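Local atomic coordinates of amorpha-4,11-diene synthase (Artemisia annua, PDB entry 4GAX), a protein that probably converts farnesyl diphosphate into a cyclic sesquiterpene such as amorpha-4,11-diene, releasing diphosphate in a metal-dependent reaction, as class I plant terpene synthases do. Residues S120-W123 and F124-M127; H142-E145 and S146-K150; T313-D316 and D317-A321; D344-P347 and E348-P352. All coordinates share one frame; numbering follows the deposited sequence.

Interaction 1 (S120-W123 and F124-M127); sequences SSLW and FRLM
Ser121 O is gripped from two directions: Arg125 N donates to it at 3.2 Å, with an N-H...O angle of 162°, and water 1 donates a weak hydrogen bond. The same water accepts from Arg125 NE at 3.0 Å, linking the side chain back to the carbonyl one turn earlier. A bend at chi3 turns the guanidinium back along the helix, where NH2 passes 3.4 Å from Leu122 CD1; its charge is met by a salt bridge to Asp85. These are successive turns of helix 120-129, in the all-helical N-terminal domain of a plant terpene synthase, and the i to i+4 bonds continue with Leu126 N to Leu122 O and Met127 N to Trp123 O (2.9 Å). On another side of the helix, Met127 holds CG beside its backbone N (chi1 -71°), which lays CG over one face of the Trp123 indole, 3.6 Å from the centroid of the five-membered ring. The bend at chi2 (-64°) then sets the sulfur in an oblique Met-aromatic contact, SD lying 4.6 Å from that centroid. Leu126 CG meets Leu122 CD1 at 3.7 Å, and beyond them Leu81 on helix 77-89 packs against both Trp123 and Leu126.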
# COMPACT_ATOMS: atom_id res chain seq x y z
N SER A 120 10.50 -7.99 -23.20
CA SER A 120 10.69 -6.55 -23.20
C SER A 120 9.65 -5.85 -22.30
O SER A 120 10.00 -4.94 -21.55
CB SER A 120 10.74 -5.97 -24.63
OG SER A 120 9.64 -6.38 -25.41
N SER A 121 8.39 -6.30 -22.35
CA SER A 121 7.37 -5.72 -21.47
C SER A 121 7.68 -5.98 -19.99
O SER A 121 7.44 -5.12 -19.11
CB SER A 121 6.00 -6.31 -21.81
OG SER A 121 5.61 -5.92 -23.12
N LEU A 122 8.21 -7.16 -19.70
CA LEU A 122 8.56 -7.51 -18.32
C LEU A 122 9.76 -6.68 -17.87
O LEU A 122 9.80 -6.18 -16.75
CB LEU A 122 8.87 -9.01 -18.21
CG LEU A 122 9.36 -9.47 -16.84
CD1 LEU A 122 8.30 -9.15 -15.77
CD2 LEU A 122 9.72 -10.94 -16.84
N TRP A 123 10.73 -6.52 -18.76
CA TRP A 123 11.90 -5.73 -18.43
C TRP A 123 11.48 -4.32 -18.03
O TRP A 123 11.93 -3.80 -17.01
CB TRP A 123 12.86 -5.67 -19.62
CG TRP A 123 13.90 -4.57 -19.52
CD1 TRP A 123 15.08 -4.62 -18.84
CD2 TRP A 123 13.83 -3.27 -20.13
NE1 TRP A 123 15.76 -3.42 -18.99
CE2 TRP A 123 15.01 -2.58 -19.78
CE3 TRP A 123 12.89 -2.62 -20.95
CZ2 TRP A 123 15.29 -1.28 -20.21
CZ3 TRP A 123 13.15 -1.33 -21.37
CH2 TRP A 123 14.34 -0.68 -21.01
N PHE A 124 10.58 -3.74 -18.82
CA PHE A 124 10.15 -2.36 -18.61
C PHE A 124 9.53 -2.21 -17.22
O PHE A 124 9.87 -1.29 -16.47
CB PHE A 124 9.14 -1.97 -19.71
CG PHE A 124 8.50 -0.64 -19.51
CD1 PHE A 124 9.12 0.52 -19.95
CD2 PHE A 124 7.24 -0.54 -18.93
CE1 PHE A 124 8.51 1.77 -19.79
CE2 PHE A 124 6.61 0.68 -18.78
CZ PHE A 124 7.26 1.85 -19.20
N ARG A 125 8.62 -3.11 -16.89
CA ARG A 125 7.91 -3.02 -15.62
C ARG A 125 8.81 -3.27 -14.41
O ARG A 125 8.74 -2.54 -13.42
CB ARG A 125 6.72 -3.98 -15.61
CG ARG A 125 5.95 -3.97 -14.30
CD ARG A 125 4.70 -4.82 -14.37
NE ARG A 125 4.99 -6.25 -14.51
CZ ARG A 125 5.49 -7.02 -13.54
NH1 ARG A 125 5.74 -6.50 -12.34
NH2 ARG A 125 5.71 -8.31 -13.76
N LEU A 126 9.67 -4.28 -14.49
CA LEU A 126 10.60 -4.57 -13.39
C LEU A 126 11.61 -3.45 -13.19
O LEU A 126 11.99 -3.14 -12.04
CB LEU A 126 11.35 -5.89 -13.61
CG LEU A 126 10.58 -7.21 -13.67
CD1 LEU A 126 11.59 -8.38 -13.72
CD2 LEU A 126 9.62 -7.35 -12.49
N MET A 127 12.07 -2.85 -14.29
CA MET A 127 12.96 -1.70 -14.15
C MET A 127 12.26 -0.54 -13.42
O MET A 127 12.80 -0.01 -12.46
CB MET A 127 13.48 -1.24 -15.53
CG MET A 127 14.50 -2.21 -16.16
SD MET A 127 16.04 -2.39 -15.22
CE MET A 127 15.73 -3.91 -14.35
O HOH W 1 5.11 -6.84 -17.49

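Interaction 2 (H142-E145 and S146-K150); sequences HKDE and SGVFK
Ser146 CB lies 4.0 Å from Asp144 CB, where the chain reverses. Gly147 follows with left-handed backbone angles (phi 85°, psi 14°); its N gives a weak bond to Asp144 O at 3.1 Å, closing a type I turn over Glu145 and Ser146. Gly147 O lies beside the Lys143 chain, 3.2 Å from CD. At Val148 the backbones join again: Asp144 N donates to Val148 O at 2.7 Å, almost straight at the hydrogen, although the donor stands above the carbonyl plane. A type I turn followed by a left-handed glycine fits the turn of a 3:5 beta-hairpin with a G1 bulge, here a short loop on the surface of the helical N-terminal domain. Phe149 is bridged to Lys143 as a non-hydrogen-bonded antiparallel pair, and its ring carries the main side-chain contact. Lys143, bent at chi2 and chi3, passes over one ring face with CD 3.7 Å above the centre, while NZ makes an off-centre cation-pi contact and a salt bridge to Asp179 on helix 175-194. Phe183 of that helix stacks with Phe149. Lys150 N finishes the bridge, donating to His142 O at 3.0 Å; its CG passes 3.9 Å from Asp144 OD1, while its NZ hydrogen-bonds to Asn141 O.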
# COMPACT_ATOMS: atom_id res chain seq x y z
N HIS A 142 6.76 -3.14 -30.96
CA HIS A 142 5.52 -3.89 -30.75
C HIS A 142 4.50 -3.49 -31.83
O HIS A 142 3.48 -4.16 -32.01
CB HIS A 142 4.94 -3.63 -29.36
CG HIS A 142 5.62 -4.41 -28.29
ND1 HIS A 142 6.95 -4.26 -27.98
CD2 HIS A 142 5.15 -5.38 -27.46
CE1 HIS A 142 7.28 -5.09 -27.00
NE2 HIS A 142 6.20 -5.78 -26.68
N LYS A 143 4.80 -2.41 -32.55
CA LYS A 143 3.89 -1.92 -33.59
C LYS A 143 4.45 -2.11 -34.99
O LYS A 143 5.67 -2.08 -35.19
CB LYS A 143 3.57 -0.44 -33.36
CG LYS A 143 3.08 -0.16 -31.95
CD LYS A 143 1.71 0.49 -31.96
CE LYS A 143 1.81 1.99 -31.73
NZ LYS A 143 0.53 2.55 -31.21
N ASP A 144 3.53 -2.27 -35.94
CA ASP A 144 3.83 -2.29 -37.37
C ASP A 144 4.57 -1.06 -37.88
O ASP A 144 4.74 -0.08 -37.15
CB ASP A 144 2.51 -2.29 -38.14
CG ASP A 144 2.03 -3.67 -38.45
OD1 ASP A 144 2.82 -4.62 -38.24
OD2 ASP A 144 0.88 -3.80 -38.91
N GLU A 145 4.95 -1.12 -39.15
CA GLU A 145 5.38 0.07 -39.88
C GLU A 145 4.21 1.06 -39.96
O GLU A 145 4.39 2.28 -40.01
CB GLU A 145 5.84 -0.32 -41.28
CG GLU A 145 6.54 0.78 -42.07
CD GLU A 145 6.59 0.49 -43.56
OE1 GLU A 145 6.91 -0.66 -43.95
OE2 GLU A 145 6.32 1.42 -44.36
N SER A 146 2.99 0.51 -39.95
CA SER A 146 1.75 1.28 -39.97
C SER A 146 1.41 1.90 -38.61
O SER A 146 0.55 2.77 -38.50
CB SER A 146 0.59 0.39 -40.41
OG SER A 146 0.72 0.04 -41.78
N GLY A 147 2.10 1.43 -37.58
CA GLY A 147 1.85 1.89 -36.23
C GLY A 147 0.71 1.15 -35.56
O GLY A 147 0.21 1.59 -34.53
N VAL A 148 0.29 0.02 -36.13
CA VAL A 148 -0.70 -0.81 -35.43
C VAL A 148 -0.03 -2.03 -34.78
O VAL A 148 0.92 -2.61 -35.35
CB VAL A 148 -1.91 -1.19 -36.34
CG1 VAL A 148 -1.83 -0.47 -37.68
CG2 VAL A 148 -2.03 -2.70 -36.51
N PHE A 149 -0.50 -2.40 -33.59
CA PHE A 149 0.14 -3.47 -32.84
C PHE A 149 0.19 -4.73 -33.68
O PHE A 149 -0.77 -5.06 -34.39
CB PHE A 149 -0.57 -3.71 -31.50
CG PHE A 149 -0.29 -2.65 -30.47
CD1 PHE A 149 0.89 -2.67 -29.74
CD2 PHE A 149 -1.21 -1.64 -30.23
CE1 PHE A 149 1.16 -1.70 -28.78
CE2 PHE A 149 -0.95 -0.66 -29.28
CZ PHE A 149 0.24 -0.69 -28.55
N LYS A 150 1.32 -5.43 -33.62
CA LYS A 150 1.56 -6.60 -34.46
C LYS A 150 0.54 -7.69 -34.20
O LYS A 150 0.12 -7.91 -33.05
CB LYS A 150 2.98 -7.12 -34.24
CG LYS A 150 4.06 -6.23 -34.86
CD LYS A 150 5.46 -6.66 -34.46
CE LYS A 150 6.50 -5.96 -35.34
NZ LYS A 150 7.88 -6.01 -34.77
O HOH W 2 -0.25 -5.22 -37.12

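Interaction 3 (T313-D316 and D317-A321); sequences TLID and DIYDA
Ile315 O accepts twice: Tyr319 N reaches it at 3.0 Å, only slightly tilted from the carbonyl plane, and Ile318 N at 3.1 Å, well above that plane. Ile318 N also makes a weak bond to Leu314 O, so its hydrogen is divided between two carbonyls. Asp317 N donates to Thr313 O, and Asp320 N makes the shortest of these bonds, to Asp316 O at 2.8 Å, just where the helix widens into a pi-type turn at 318-321. Among the polar side chains, the Asp317 carboxylate lies alongside Thr313, with CG 3.2 Å from Thr313 O; CG stands beside its own backbone N (chi1 -72°), which turns the group back along the helix. OD2 of Asp317 has a further partner in Arg279, a long and weak ion pair. Asp316 OD2 and Asp317 OD1 are 6.4 Å apart, the two carboxylates diverging from adjacent residues. Apolar contact is made by Ile315, whose CG2 touches Tyr319 CD2 at 3.8 Å with the two chains side by side. The tyrosine ring also brings its edge to Ile315 O, and its hydroxyl hydrogen-bonds with Thr332. Residues 316-320 read DDIYD, with Asp316, Asp317 and Asp320 as its aspartates: the DDxxD motif, which in class I terpene synthases binds magnesium at the mouth of the active site, consistent with the same role here.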
# COMPACT_ATOMS: atom_id res chain seq x y z
N THR A 313 -7.63 7.20 14.42
CA THR A 313 -9.04 6.84 14.36
C THR A 313 -9.79 7.42 15.56
O THR A 313 -10.87 8.01 15.39
CB THR A 313 -9.20 5.30 14.31
OG1 THR A 313 -8.50 4.79 13.16
CG2 THR A 313 -10.65 4.91 14.22
N LEU A 314 -9.22 7.28 16.75
CA LEU A 314 -9.84 7.83 17.96
C LEU A 314 -9.95 9.33 17.86
O LEU A 314 -11.04 9.90 18.06
CB LEU A 314 -9.02 7.49 19.21
CG LEU A 314 -9.13 6.06 19.71
CD1 LEU A 314 -7.90 5.67 20.52
CD2 LEU A 314 -10.37 5.94 20.56
N ILE A 315 -8.82 9.98 17.55
CA ILE A 315 -8.76 11.44 17.52
C ILE A 315 -9.70 12.02 16.46
O ILE A 315 -10.39 13.02 16.72
CB ILE A 315 -7.31 11.95 17.32
CG1 ILE A 315 -6.46 11.61 18.54
CG2 ILE A 315 -7.30 13.46 17.15
CD1 ILE A 315 -4.98 11.94 18.35
N ASP A 316 -9.75 11.39 15.29
CA ASP A 316 -10.69 11.81 14.25
C ASP A 316 -12.14 11.72 14.73
O ASP A 316 -12.95 12.59 14.42
CB ASP A 316 -10.53 10.97 12.98
CG ASP A 316 -9.69 11.66 11.93
OD1 ASP A 316 -9.69 12.91 11.89
OD2 ASP A 316 -9.03 10.95 11.14
N ASP A 317 -12.44 10.68 15.48
CA ASP A 317 -13.79 10.46 15.98
C ASP A 317 -14.17 11.46 17.08
O ASP A 317 -15.35 11.58 17.42
CB ASP A 317 -13.97 9.02 16.46
CG ASP A 317 -14.02 8.03 15.30
OD1 ASP A 317 -14.08 8.47 14.13
OD2 ASP A 317 -14.01 6.80 15.57
N ILE A 318 -13.19 12.16 17.64
CA ILE A 318 -13.46 13.23 18.59
C ILE A 318 -13.68 14.54 17.83
O ILE A 318 -14.54 15.34 18.17
CB ILE A 318 -12.31 13.46 19.59
CG1 ILE A 318 -12.08 12.22 20.46
CG2 ILE A 318 -12.61 14.63 20.49
CD1 ILE A 318 -10.88 12.33 21.38
N TYR A 319 -12.87 14.76 16.80
CA TYR A 319 -12.96 16.02 16.07
C TYR A 319 -14.12 16.06 15.09
O TYR A 319 -14.68 17.13 14.85
CB TYR A 319 -11.64 16.32 15.34
CG TYR A 319 -10.61 16.95 16.25
CD1 TYR A 319 -10.38 18.32 16.22
CD2 TYR A 319 -9.90 16.18 17.16
CE1 TYR A 319 -9.45 18.91 17.06
CE2 TYR A 319 -8.97 16.76 18.00
CZ TYR A 319 -8.75 18.12 17.96
OH TYR A 319 -7.83 18.68 18.80
N ASP A 320 -14.49 14.91 14.53
CA ASP A 320 -15.55 14.90 13.53
C ASP A 320 -16.89 15.30 14.13
O ASP A 320 -17.38 16.39 13.88
CB ASP A 320 -15.66 13.53 12.85
CG ASP A 320 -16.43 13.60 11.54
OD1 ASP A 320 -16.89 12.55 11.05
OD2 ASP A 320 -16.56 14.72 11.00
N ALA A 321 -17.47 14.40 14.92
CA ALA A 321 -18.74 14.69 15.56
C ALA A 321 -18.52 15.18 16.99
O ALA A 321 -18.65 16.37 17.29
CB ALA A 321 -19.63 13.46 15.55

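Interaction 4 (D344-P347 and E348-P352); sequences DMIP and EYMKP
Pro347 O accepts from Met350 N at 2.8 Å, the donor standing above the carbonyl plane, and this bond turns the chain toward helix 351-370. Met350 keeps CG beside its backbone N (chi1 -69°) and then runs out extended, crossing the Pro347 ring so that SD lies 3.6 Å from Pro347 CG. At its base, Met350 CB sits 3.6 Å from Ile346 CG2, with the two side chains crossing at about a right angle. In Ile346 it is CG2, anti to the backbone N, that does the touching. Lys351 is extended beyond CG: its CE passes 3.6 Å from Ile346 O, and its ammonium lies between two acids. Glu348 OE1 makes a long salt bridge with Lys351 NZ at 3.8 Å; Asp344 OD1, at 4.1 Å from the same nitrogen, is too distant for one but may still favour the charge. Tyr349 brings CE2 within 4.2 Å of Pro347 CB, and its hydroxyl hydrogen-bonds with Glu327. Ile346 and Pro347 rest on helix 325-337 through Ala334 and Ile330, whereas Tyr349 and Met350 reach across to Ile318 of helix 299-322, so the connection is packed against both helices.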
# COMPACT_ATOMS: atom_id res chain seq x y z
N ASP A 344 -4.49 17.59 33.61
CA ASP A 344 -5.49 18.30 34.41
C ASP A 344 -6.18 19.42 33.65
O ASP A 344 -7.22 19.94 34.08
CB ASP A 344 -4.84 18.88 35.66
CG ASP A 344 -4.56 17.83 36.71
OD1 ASP A 344 -5.31 16.83 36.76
OD2 ASP A 344 -3.59 18.01 37.48
N MET A 345 -5.59 19.83 32.53
CA MET A 345 -6.15 20.95 31.77
C MET A 345 -7.20 20.46 30.76
O MET A 345 -7.79 21.25 30.04
CB MET A 345 -5.03 21.74 31.07
CG MET A 345 -4.72 21.29 29.65
SD MET A 345 -3.47 22.30 28.80
CE MET A 345 -4.20 22.38 27.16
N ILE A 346 -7.45 19.15 30.76
CA ILE A 346 -8.19 18.50 29.68
C ILE A 346 -9.58 18.00 30.09
O ILE A 346 -9.73 17.42 31.17
CB ILE A 346 -7.36 17.30 29.17
CG1 ILE A 346 -6.02 17.80 28.60
CG2 ILE A 346 -8.12 16.49 28.15
CD1 ILE A 346 -5.07 16.68 28.18
N PRO A 347 -10.59 18.22 29.23
CA PRO A 347 -11.95 17.69 29.44
C PRO A 347 -11.95 16.20 29.81
O PRO A 347 -11.23 15.41 29.20
CB PRO A 347 -12.61 17.89 28.07
CG PRO A 347 -11.93 19.09 27.52
CD PRO A 347 -10.49 19.02 27.99
N GLU A 348 -12.76 15.83 30.81
CA GLU A 348 -12.76 14.49 31.40
C GLU A 348 -12.75 13.33 30.40
O GLU A 348 -11.90 12.43 30.48
CB GLU A 348 -13.94 14.32 32.37
CG GLU A 348 -13.65 13.42 33.56
CD GLU A 348 -12.61 14.02 34.49
OE1 GLU A 348 -11.91 13.26 35.19
OE2 GLU A 348 -12.50 15.27 34.52
N TYR A 349 -13.67 13.34 29.45
CA TYR A 349 -13.75 12.25 28.49
C TYR A 349 -12.53 12.12 27.57
O TYR A 349 -12.33 11.08 26.94
CB TYR A 349 -15.04 12.34 27.65
CG TYR A 349 -15.00 13.36 26.53
CD1 TYR A 349 -14.66 12.98 25.24
CD2 TYR A 349 -15.32 14.69 26.76
CE1 TYR A 349 -14.63 13.90 24.21
CE2 TYR A 349 -15.29 15.62 25.74
CZ TYR A 349 -14.95 15.22 24.47
OH TYR A 349 -14.92 16.14 23.43
N MET A 350 -11.70 13.17 27.51
CA MET A 350 -10.53 13.14 26.63
C MET A 350 -9.29 12.61 27.36
O MET A 350 -8.25 12.38 26.73
CB MET A 350 -10.25 14.53 26.07
CG MET A 350 -11.28 15.04 25.08
SD MET A 350 -11.12 16.82 24.86
CE MET A 350 -11.81 17.01 23.20
N LYS A 351 -9.40 12.43 28.67
CA LYS A 351 -8.26 11.97 29.46
C LYS A 351 -7.71 10.59 29.04
O LYS A 351 -6.50 10.45 28.84
CB LYS A 351 -8.55 12.03 30.96
CG LYS A 351 -8.76 13.45 31.49
CD LYS A 351 -8.85 13.48 33.02
CE LYS A 351 -8.79 14.92 33.54
NZ LYS A 351 -8.57 14.98 35.02
N PRO A 352 -8.59 9.57 28.88
CA PRO A 352 -8.02 8.26 28.53
C PRO A 352 -7.26 8.26 27.21
O PRO A 352 -6.26 7.56 27.06
CB PRO A 352 -9.25 7.35 28.41
CG PRO A 352 -10.31 8.03 29.26
CD PRO A 352 -10.05 9.51 29.08

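The contacts form two neighbouring pairs, one in the N-terminal domain and one in the metal-binding domain, on opposite sides of the chain's centre. In the N-terminal domain, interactions 1 and 2 have centres about 19 Å apart and meet where His142 CE1 packs 3.1 Å from Ser120 OG, joining the surface loop to the start of helix 120-129. In the metal-binding domain, interactions 3 and 4 have centres about 15 Å apart and touch through Ile318 CG2 and Met350 CE at 3.7 Å, so the turn at 344-352 backs the helix that bears the DDxxD sequence. Interaction 1 lies about 44 Å, centre to centre, from interaction 3, far from the probable metal site.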